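Local coordinates for uncharacterized protein (Equus caballus, PDB 5WF2) that probably associates with the adapter-like complex AP-4 and may thereby play a part in vesicular trafficking of proteins at the trans-Golgi network, seen here as its VHS/ENTH-like domain, at residues A[40-44]-A[45-49]; A[60-63]-A[64-68]; A[92-95]-A[96-100]. One frame throughout, in Å; residues are numbered along the deposited sequence.

In the fold
All three contacts are local, each between residues three to five apart along the chain in the all-helical VHS/ENTH-like domain of tepsin. Contacts 1 and 3 lie where a loop turns into a helix, at the starts of helices 44-56 and 96-111, whereas contact 2 runs along helix 59-68. Contact 1 stands apart: its centre is about 18 Å from that of contact 2, on the opposite side of the chain's centre, and about 20 Å from that of contact 3. Contacts 2 and 3 have centres about 13 Å apart and touch directly, Leu-94 CD1 packing on Glu-60 N at 4.3 Å, which joins helix 59-68 to the loop leading into helix 96-111.

Contact 1 (A[40-44]-A[45-49]); sequences AFLSR and EEAQH
Ser-43 and Glu-46 hold each other by two bonds running in opposite directions. The hydroxyl OG of Ser-43 accepts from Glu-46 N at 3.0 Å. In return Glu-46 OE1 accepts from Ser-43 N, also at 3.0 Å and almost straight at 170°, the N-H arriving from above the carboxylate plane. Torsions make this exchange possible: OG of Ser-43 stands between its own backbone N and carbonyl carbon (chi1 72°), which turns it to the first helical turn, while Glu-46 has CG beside its backbone N and anti to its carbonyl carbon, which points the chain back, and its extension beyond CG gives the reach. Together they form a capping box at the start of helix 44-56, with Ser-43 as N-cap. Serine suits the place because its short hydroxyl can accept from an N-H of the first turn, and glutamate because it has the length to close the box. Its OE1 is also gripped by a water that donates to it at 2.8 Å and bridges to Phe-41 O, and by a salt bridge from Arg-80 of helix 75-89. Ser-43 N and the Arg-80 guanidinium would probably lose their shared carboxylate if an alanine stood here, and the water its second acceptor. The regular helix takes over with Ala-47 N bonding to Ser-43 O at 2.9 Å, and Ala-47 CB lies 4.3 Å from Leu-42 CD1. Arg-44, the first residue of the helix, extended as far as NE, brings its guanidinium to Gln-48, one turn on. There NE2 of the amide sits over the centre of one guanidinium face, 3.4 Å from Arg-44 CZ, the two planes 65° apart.

Contact 2 (A[60-63]-A[64-68]); sequences EAVL and ELLIC
Val-62 O takes the N-H of Leu-66 at 2.8 Å, the shortest of four consecutive i to i+4 bonds that make this an ordinary alpha-helical turn. The next residue repeats the pattern, Leu-63 O receiving Ile-67 N at 2.9 Å. Over these carbonyls fold the side chains of the following turn. Leu-66 has CG beside its backbone N and anti to its carbonyl carbon (chi1 -75°), which folds the chain back over the preceding turn and sets CG 3.4 Å from Val-62 O. From there Leu-66 CD1 meets Val-62 CG1 at 4.0 Å, the two side chains lying alongside and pointing the same way. Branched aliphatic residues suit these two buried places, since they offer methyls to the core. Ile-67 leans back similarly, its CG1 3.2 Å from Leu-63 O, and shields that carbonyl with hydrocarbon. On a more open side, Glu-60 and Glu-64 bring like charges within 4.7 Å, OE2 to OE2, a proximity that would probably raise the proton affinity of one carboxylate slightly. Three helices pack against helix 59-68: Val-62 and Leu-65 meet Glu-27 and Val-31 of helix 25-35, Val-62 and Leu-66 meet Phe-50 of helix 44-56, and Glu-64 meets Leu-102 of helix 96-111.

Contact 3 (A[92-95]-A[96-100]); sequences DLLP and QEHIL
With CG1 anti to its own carbonyl carbon (chi1 -66°) and the chain extended to CD1, Ile-99 reaches back past the helix start to Leu-94 in the loop, whose CG is likewise anti to the carbonyl carbon. Ile-99 CG1 thereby comes to 3.8 Å from Leu-94 CB, one aliphatic chain slanting across the other. Leucine and isoleucine suit these places because two branched aliphatic chains can meet across the helix start, Ile-99 being buried. On another side of the turn the Pro-95 ring lies alongside His-98, with Pro-95 CD 4.0 Å from His-98 CB and near the plane of the imidazole, at its edge. Pro-95 O is shared: Ile-99 N approaches it in the carbonyl plane at 3.1 Å, while the bond from His-98 N, at 3.0 Å, is weak, its N-H...O angle only 123°. The Gln-96 amide bonds farther off, NE2 to Gly-89 O and OE1 to Ser-132 OG. Pro-95, at the N-cap, offers no side-chain acceptor to the first-turn N-H groups, but its ring fixes phi near -52°, which fits the extended backbone leading into the helix. Leu-94 at N' and Ile-99 at N4 form a hydrophobic staple at the start of helix 96-111 in this VHS/ENTH-like domain.

Contact 1 (A[40-44]-A[45-49])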
ATOM      1  N   ALA A  40      13.107  -1.667  -4.904  1.00 30.47           N
ATOM      2  CA  ALA A  40      11.690  -1.984  -5.061  1.00 32.65           C
ATOM      3  C   ALA A  40      11.088  -2.696  -3.858  1.00 34.36           C
ATOM      4  O   ALA A  40       9.854  -2.831  -3.792  1.00 35.44           O
ATOM      5  CB  ALA A  40      11.477  -2.877  -6.274  1.00 39.30           C
ATOM      6  N   PHE A  41      11.916  -3.148  -2.925  1.00 25.11           N
ATOM      7  CA  PHE A  41      11.492  -3.831  -1.712  1.00 29.74           C
ATOM      8  C   PHE A  41      11.852  -2.994  -0.489  1.00 33.11           C
ATOM      9  O   PHE A  41      12.995  -2.545  -0.356  1.00 31.55           O
ATOM     10  CB  PHE A  41      12.154  -5.209  -1.622  1.00 32.22           C
ATOM     11  CG  PHE A  41      12.010  -6.004  -2.864  1.00 29.75           C
ATOM     12  CD1 PHE A  41      10.759  -6.458  -3.269  1.00 37.66           C
ATOM     13  CD2 PHE A  41      13.113  -6.255  -3.680  1.00 36.47           C
ATOM     14  CE1 PHE A  41      10.609  -7.174  -4.436  1.00 35.43           C
ATOM     15  CE2 PHE A  41      12.976  -6.968  -4.860  1.00 34.60           C
ATOM     16  CZ  PHE A  41      11.721  -7.429  -5.238  1.00 33.07           C
ATOM     17  N   LEU A  42      10.886  -2.810   0.413  1.00 28.98           N
ATOM     18  CA  LEU A  42      11.159  -2.191   1.697  1.00 30.48           C
ATOM     19  C   LEU A  42      12.137  -3.061   2.493  1.00 28.42           C
ATOM     20  O   LEU A  42      12.133  -4.288   2.392  1.00 27.02           O
ATOM     21  CB  LEU A  42       9.864  -2.001   2.495  1.00 31.21           C
ATOM     22  CG  LEU A  42       8.626  -1.344   1.858  1.00 28.34           C
ATOM     23  CD1 LEU A  42       7.566  -1.144   2.934  1.00 29.94           C
ATOM     24  CD2 LEU A  42       8.962  -0.037   1.195  1.00 34.07           C
ATOM     25  N   SER A  43      13.012  -2.415   3.255  1.00 29.69           N
ATOM     26  CA  SER A  43      13.808  -3.153   4.219  1.00 33.12           C
ATOM     27  C   SER A  43      12.963  -3.531   5.426  1.00 33.10           C
ATOM     28  O   SER A  43      11.898  -2.973   5.678  1.00 28.85           O
ATOM     29  CB  SER A  43      15.003  -2.326   4.686  1.00 28.28           C
ATOM     30  OG  SER A  43      14.572  -1.271   5.537  1.00 29.64           O
ATOM     31  N   ARG A  44      13.489  -4.466   6.204  1.00 33.45           N
ATOM     32  CA  ARG A  44      12.839  -4.872   7.439  1.00 35.81           C
ATOM     33  C   ARG A  44      12.639  -3.675   8.355  1.00 36.13           C
ATOM     34  O   ARG A  44      11.568  -3.503   8.952  1.00 32.96           O
ATOM     35  CB  ARG A  44      13.705  -5.952   8.102  1.00 39.56           C
ATOM     36  CG  ARG A  44      13.169  -6.513   9.380  1.00 45.40           C
ATOM     37  CD  ARG A  44      13.862  -7.830   9.769  1.00 42.25           C
ATOM     38  NE  ARG A  44      13.002  -8.582  10.685  1.00 52.11           N
ATOM     39  CZ  ARG A  44      13.045  -8.503  12.016  1.00 54.61           C
ATOM     40  NH1 ARG A  44      13.927  -7.714  12.620  1.00 59.16           N
ATOM     41  NH2 ARG A  44      12.202  -9.218  12.758  1.00 56.37           N
ATOM     42  N   GLU A  45      13.649  -2.803   8.417  1.00 34.86           N
ATOM     43  CA  GLU A  45      13.603  -1.623   9.265  1.00 35.90           C
ATOM     44  C   GLU A  45      12.553  -0.651   8.770  1.00 30.60           C
ATOM     45  O   GLU A  45      11.770  -0.118   9.559  1.00 33.48           O
ATOM     46  CB  GLU A  45      14.991  -0.962   9.307  1.00 42.84           C
ATOM     47  CG  GLU A  45      16.176  -1.965   9.553  1.00 55.49           C
ATOM     48  CD  GLU A  45      16.835  -2.540   8.261  1.00 55.10           C
ATOM     49  OE1 GLU A  45      17.782  -1.901   7.720  1.00 58.30           O
ATOM     50  OE2 GLU A  45      16.422  -3.635   7.793  1.00 37.51           O
ATOM     51  N   GLU A  46      12.490  -0.441   7.459  1.00 29.55           N
ATOM     52  CA  GLU A  46      11.554   0.532   6.915  1.00 32.71           C
ATOM     53  C   GLU A  46      10.122   0.054   7.086  1.00 28.51           C
ATOM     54  O   GLU A  46       9.229   0.845   7.418  1.00 26.84           O
ATOM     55  CB  GLU A  46      11.849   0.778   5.445  1.00 35.70           C
ATOM     56  CG  GLU A  46      13.121   1.562   5.153  1.00 36.08           C
ATOM     57  CD  GLU A  46      13.508   1.469   3.692  1.00 36.95           C
ATOM     58  OE1 GLU A  46      12.994   0.561   2.993  1.00 30.87           O
ATOM     59  OE2 GLU A  46      14.319   2.293   3.226  1.00 36.62           O
ATOM     60  N   ALA A  47       9.887  -1.232   6.863  1.00 31.03           N
ATOM     61  CA  ALA A  47       8.547  -1.765   7.030  1.00 26.96           C
ATOM     62  C   ALA A  47       8.104  -1.672   8.484  1.00 27.88           C
ATOM     63  O   ALA A  47       6.970  -1.280   8.774  1.00 28.59           O
ATOM     64  CB  ALA A  47       8.504  -3.208   6.540  1.00 30.42           C
ATOM     65  N   GLN A  48       8.980  -2.030   9.424  1.00 29.24           N
ATOM     66  CA  GLN A  48       8.600  -1.953  10.834  1.00 32.89           C
ATOM     67  C   GLN A  48       8.300  -0.520  11.257  1.00 29.80           C
ATOM     68  O   GLN A  48       7.351  -0.268  12.013  1.00 29.32           O
ATOM     69  CB  GLN A  48       9.699  -2.553  11.705  1.00 40.86           C
ATOM     70  CG  GLN A  48       9.811  -4.055  11.531  1.00 44.20           C
ATOM     71  CD  GLN A  48      10.674  -4.710  12.591  1.00 54.82           C
ATOM     72  OE1 GLN A  48      11.209  -4.047  13.489  1.00 59.45           O
ATOM     73  NE2 GLN A  48      10.807  -6.028  12.494  1.00 57.93           N
ATOM     74  N   HIS A  49       9.114   0.428  10.792  1.00 29.16           N
ATOM     75  CA  HIS A  49       8.856   1.841  11.050  1.00 30.49           C
ATOM     76  C   HIS A  49       7.526   2.276  10.459  1.00 30.82           C
ATOM     77  O   HIS A  49       6.717   2.914  11.137  1.00 32.61           O
ATOM     78  CB  HIS A  49       9.993   2.688  10.476  1.00 37.14           C
ATOM     79  CG  HIS A  49       9.665   4.147  10.359  1.00 45.03           C
ATOM     80  ND1 HIS A  49       9.332   4.739   9.156  1.00 51.01           N
ATOM     81  CD2 HIS A  49       9.604   5.127  11.291  1.00 47.40           C
ATOM     82  CE1 HIS A  49       9.094   6.025   9.352  1.00 50.04           C
ATOM     83  NE2 HIS A  49       9.245   6.284  10.639  1.00 48.21           N
TER
HETATM   84  O   HOH W   1      14.397  -0.436   0.724  1.00 32.50           O

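Contact 2 (A[60-63]-A[64-68])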
ATOM      1  N   GLU A  60      -6.687   4.065   7.540  1.00 22.48           N
ATOM      2  CA  GLU A  60      -7.475   4.109   6.320  1.00 22.44           C
ATOM      3  C   GLU A  60      -6.992   5.222   5.401  1.00 28.40           C
ATOM      4  O   GLU A  60      -6.852   5.029   4.188  1.00 21.94           O
ATOM      5  CB  GLU A  60      -8.965   4.265   6.651  1.00 30.87           C
ATOM      6  CG  GLU A  60      -9.766   4.407   5.416  1.00 34.21           C
ATOM      7  CD  GLU A  60     -11.261   4.335   5.632  1.00 41.77           C
ATOM      8  OE1 GLU A  60     -11.703   4.135   6.794  1.00 36.83           O
ATOM      9  OE2 GLU A  60     -11.963   4.507   4.609  1.00 38.64           O
ATOM     10  N   ALA A  61      -6.688   6.393   5.958  1.00 24.32           N
ATOM     11  CA  ALA A  61      -6.200   7.478   5.126  1.00 24.61           C
ATOM     12  C   ALA A  61      -4.840   7.143   4.525  1.00 23.53           C
ATOM     13  O   ALA A  61      -4.579   7.457   3.367  1.00 24.45           O
ATOM     14  CB  ALA A  61      -6.123   8.770   5.947  1.00 26.69           C
ATOM     15  N   VAL A  62      -3.962   6.512   5.299  1.00 20.83           N
ATOM     16  CA  VAL A  62      -2.681   6.025   4.754  1.00 22.64           C
ATOM     17  C   VAL A  62      -2.907   5.111   3.549  1.00 23.41           C
ATOM     18  O   VAL A  62      -2.236   5.228   2.507  1.00 21.51           O
ATOM     19  CB  VAL A  62      -1.885   5.292   5.846  1.00 23.00           C
ATOM     20  CG1 VAL A  62      -0.672   4.593   5.213  1.00 25.18           C
ATOM     21  CG2 VAL A  62      -1.417   6.252   6.935  1.00 24.49           C
ATOM     22  N   LEU A  63      -3.824   4.157   3.693  1.00 22.62           N
ATOM     23  CA  LEU A  63      -4.116   3.239   2.604  0.57 22.62           C
ATOM     24  C   LEU A  63      -4.689   3.983   1.396  1.00 22.91           C
ATOM     25  O   LEU A  63      -4.324   3.694   0.254  1.00 25.03           O
ATOM     26  CB  LEU A  63      -5.067   2.141   3.100  0.57 23.73           C
ATOM     27  CG  LEU A  63      -5.215   0.842   2.291  0.57 20.21           C
ATOM     28  CD1 LEU A  63      -3.871   0.187   2.129  0.57 26.32           C
ATOM     29  CD2 LEU A  63      -6.177  -0.146   2.962  0.57 26.58           C
ATOM     30  N   GLU A  64      -5.600   4.927   1.612  1.00 22.92           N
ATOM     31  CA  GLU A  64      -6.085   5.664   0.460  1.00 24.46           C
ATOM     32  C   GLU A  64      -4.955   6.432  -0.222  1.00 28.55           C
ATOM     33  O   GLU A  64      -4.944   6.550  -1.456  1.00 26.64           O
ATOM     34  CB  GLU A  64      -7.241   6.580   0.862  1.00 22.96           C
ATOM     35  CG  GLU A  64      -8.524   5.843   1.250  1.00 28.27           C
ATOM     36  CD  GLU A  64      -9.292   5.279   0.070  1.00 34.15           C
ATOM     37  OE1 GLU A  64      -9.065   5.729  -1.075  1.00 40.13           O
ATOM     38  OE2 GLU A  64     -10.139   4.396   0.315  1.00 40.69           O
ATOM     39  N   LEU A  65      -3.972   6.921   0.536  1.00 29.70           N
ATOM     40  CA  LEU A  65      -2.861   7.644  -0.076  1.00 22.00           C
ATOM     41  C   LEU A  65      -1.895   6.698  -0.768  1.00 27.13           C
ATOM     42  O   LEU A  65      -1.354   7.017  -1.845  1.00 26.45           O
ATOM     43  CB  LEU A  65      -2.154   8.500   0.980  1.00 24.00           C
ATOM     44  CG  LEU A  65      -3.038   9.669   1.444  1.00 27.66           C
ATOM     45  CD1 LEU A  65      -2.580  10.271   2.740  1.00 31.53           C
ATOM     46  CD2 LEU A  65      -3.061  10.681   0.416  1.00 35.16           C
ATOM     47  N   LEU A  66      -1.724   5.499  -0.227  1.00 23.70           N
ATOM     48  CA  LEU A  66      -0.940   4.499  -0.936  1.00 20.52           C
ATOM     49  C   LEU A  66      -1.594   4.155  -2.250  1.00 23.01           C
ATOM     50  O   LEU A  66      -0.920   4.019  -3.263  1.00 22.79           O
ATOM     51  CB  LEU A  66      -0.774   3.240  -0.082  1.00 20.53           C
ATOM     52  CG  LEU A  66       0.219   3.349   1.077  1.00 19.30           C
ATOM     53  CD1 LEU A  66      -0.010   2.186   2.034  1.00 22.37           C
ATOM     54  CD2 LEU A  66       1.642   3.384   0.555  1.00 24.39           C
ATOM     55  N   ILE A  67      -2.918   4.002  -2.253  1.00 24.61           N
ATOM     56  CA  ILE A  67      -3.609   3.695  -3.499  1.00 24.52           C
ATOM     57  C   ILE A  67      -3.377   4.803  -4.513  1.00 25.87           C
ATOM     58  O   ILE A  67      -3.162   4.535  -5.693  1.00 28.06           O
ATOM     59  CB  ILE A  67      -5.108   3.448  -3.244  1.00 25.44           C
ATOM     60  CG1 ILE A  67      -5.272   2.174  -2.403  1.00 28.30           C
ATOM     61  CG2 ILE A  67      -5.856   3.317  -4.595  1.00 29.54           C
ATOM     62  CD1 ILE A  67      -6.662   1.911  -1.865  1.00 33.31           C
ATOM     63  N   CYS A  68      -3.408   6.061  -4.075  1.00 30.01           N
ATOM     64  CA  CYS A  68      -3.078   7.167  -4.974  1.00 29.05           C
ATOM     65  C   CYS A  68      -1.715   6.977  -5.614  1.00 32.85           C
ATOM     66  O   CYS A  68      -1.557   7.200  -6.818  1.00 38.00           O
ATOM     67  CB  CYS A  68      -3.151   8.496  -4.219  1.00 33.34           C
ATOM     68  SG  CYS A  68      -4.822   8.934  -3.805  1.00 42.97           S
TER

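Contact 3 (A[92-95]-A[96-100])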
ATOM      1  N   ASP A  92      -2.753  -6.221  12.320  1.00 31.51           N
ATOM      2  CA  ASP A  92      -4.149  -6.194  12.748  1.00 36.83           C
ATOM      3  C   ASP A  92      -4.680  -4.767  12.882  1.00 37.26           C
ATOM      4  O   ASP A  92      -5.656  -4.531  13.600  1.00 38.99           O
ATOM      5  CB  ASP A  92      -4.315  -6.934  14.081  1.00 38.89           C
ATOM      6  CG  ASP A  92      -3.668  -6.199  15.229  1.00 47.72           C
ATOM      7  OD1 ASP A  92      -2.487  -5.779  15.108  1.00 57.88           O
ATOM      8  OD2 ASP A  92      -4.357  -6.013  16.260  1.00 71.78           O
ATOM      9  N   LEU A  93      -4.060  -3.799  12.207  1.00 25.76           N
ATOM     10  CA  LEU A  93      -4.484  -2.417  12.390  1.00 29.33           C
ATOM     11  C   LEU A  93      -5.850  -2.174  11.778  1.00 33.48           C
ATOM     12  O   LEU A  93      -6.643  -1.392  12.309  1.00 41.65           O
ATOM     13  CB  LEU A  93      -3.470  -1.476  11.776  1.00 27.38           C
ATOM     14  CG  LEU A  93      -2.123  -1.369  12.485  1.00 31.83           C
ATOM     15  CD1 LEU A  93      -1.232  -0.405  11.764  1.00 38.43           C
ATOM     16  CD2 LEU A  93      -2.285  -0.912  13.946  1.00 34.30           C
ATOM     17  N   LEU A  94      -6.124  -2.790  10.640  1.00 30.96           N
ATOM     18  CA  LEU A  94      -7.468  -2.822  10.099  1.00 31.33           C
ATOM     19  C   LEU A  94      -7.882  -4.263   9.894  1.00 28.06           C
ATOM     20  O   LEU A  94      -7.039  -5.115   9.619  1.00 33.28           O
ATOM     21  CB  LEU A  94      -7.557  -2.080   8.767  1.00 35.50           C
ATOM     22  CG  LEU A  94      -7.562  -0.557   8.828  1.00 35.62           C
ATOM     23  CD1 LEU A  94      -7.686  -0.074   7.382  1.00 40.34           C
ATOM     24  CD2 LEU A  94      -8.695  -0.017   9.679  1.00 44.85           C
ATOM     25  N   PRO A  95      -9.163  -4.576  10.028  1.00 22.70           N
ATOM     26  CA  PRO A  95      -9.610  -5.922   9.657  1.00 28.50           C
ATOM     27  C   PRO A  95      -9.130  -6.209   8.249  1.00 27.95           C
ATOM     28  O   PRO A  95      -9.077  -5.300   7.412  1.00 27.15           O
ATOM     29  CB  PRO A  95     -11.134  -5.837   9.743  1.00 27.94           C
ATOM     30  CG  PRO A  95     -11.412  -4.651  10.623  1.00 31.48           C
ATOM     31  CD  PRO A  95     -10.275  -3.696  10.430  1.00 29.18           C
ATOM     32  N   GLN A  96      -8.723  -7.454   7.978  1.00 33.47           N
ATOM     33  CA  GLN A  96      -8.179  -7.681   6.642  1.00 36.15           C
ATOM     34  C   GLN A  96      -9.288  -7.664   5.597  1.00 28.60           C
ATOM     35  O   GLN A  96      -9.019  -7.353   4.433  1.00 31.75           O
ATOM     36  CB  GLN A  96      -7.372  -8.989   6.529  1.00 39.45           C
ATOM     37  CG  GLN A  96      -6.072  -8.799   5.689  1.00 39.24           C
ATOM     38  CD  GLN A  96      -5.414 -10.092   5.248  1.00 30.63           C
ATOM     39  OE1 GLN A  96      -6.037 -10.917   4.590  1.00 40.55           O
ATOM     40  NE2 GLN A  96      -4.148 -10.272   5.607  1.00 36.94           N
ATOM     41  N   GLU A  97     -10.523  -7.957   5.980  1.00 31.01           N
ATOM     42  CA  GLU A  97     -11.605  -7.790   5.017  1.00 30.11           C
ATOM     43  C   GLU A  97     -11.774  -6.322   4.645  1.00 26.13           C
ATOM     44  O   GLU A  97     -12.162  -5.995   3.508  1.00 24.17           O
ATOM     45  CB  GLU A  97     -12.889  -8.355   5.581  1.00 38.50           C
ATOM     46  CG  GLU A  97     -13.883  -8.569   4.512  1.00 40.46           C
ATOM     47  CD  GLU A  97     -15.178  -9.089   5.043  1.00 37.97           C
ATOM     48  OE1 GLU A  97     -15.192  -9.476   6.232  1.00 39.06           O
ATOM     49  OE2 GLU A  97     -16.173  -9.085   4.276  1.00 34.65           O
ATOM     50  N   HIS A  98     -11.485  -5.426   5.585  1.00 24.58           N
ATOM     51  CA  HIS A  98     -11.580  -3.999   5.312  1.00 19.82           C
ATOM     52  C   HIS A  98     -10.445  -3.534   4.413  1.00 24.63           C
ATOM     53  O   HIS A  98     -10.658  -2.711   3.511  1.00 21.26           O
ATOM     54  CB  HIS A  98     -11.582  -3.225   6.628  1.00 23.24           C
ATOM     55  CG  HIS A  98     -12.172  -1.852   6.540  1.00 27.31           C
ATOM     56  ND1 HIS A  98     -12.459  -1.101   7.663  1.00 32.06           N
ATOM     57  CD2 HIS A  98     -12.527  -1.093   5.479  1.00 25.14           C
ATOM     58  CE1 HIS A  98     -12.963   0.066   7.294  1.00 34.56           C
ATOM     59  NE2 HIS A  98     -13.000   0.103   5.972  1.00 26.47           N
ATOM     60  N   ILE A  99      -9.235  -4.050   4.621  1.00 25.33           N
ATOM     61  CA  ILE A  99      -8.151  -3.732   3.692  1.00 22.01           C
ATOM     62  C   ILE A  99      -8.502  -4.220   2.293  1.00 18.38           C
ATOM     63  O   ILE A  99      -8.297  -3.490   1.314  1.00 22.18           O
ATOM     64  CB  ILE A  99      -6.810  -4.296   4.189  1.00 23.34           C
ATOM     65  CG1 ILE A  99      -6.427  -3.567   5.489  1.00 29.66           C
ATOM     66  CG2 ILE A  99      -5.703  -3.944   3.216  1.00 25.10           C
ATOM     67  CD1 ILE A  99      -5.154  -4.051   6.113  1.00 36.52           C
ATOM     68  N   LEU A 100      -9.122  -5.392   2.191  1.00 21.57           N
ATOM     69  CA  LEU A 100      -9.516  -5.905   0.883  1.00 26.15           C
ATOM     70  C   LEU A 100     -10.574  -5.020   0.248  1.00 22.92           C
ATOM     71  O   LEU A 100     -10.481  -4.677  -0.936  1.00 20.91           O
ATOM     72  CB  LEU A 100     -10.009  -7.319   0.995  1.00 22.39           C
ATOM     73  CG  LEU A 100     -10.561  -8.005  -0.269  1.00 19.93           C
ATOM     74  CD1 LEU A 100      -9.562  -7.998  -1.406  1.00 28.90           C
ATOM     75  CD2 LEU A 100     -10.953  -9.388   0.106  1.00 28.85           C
TER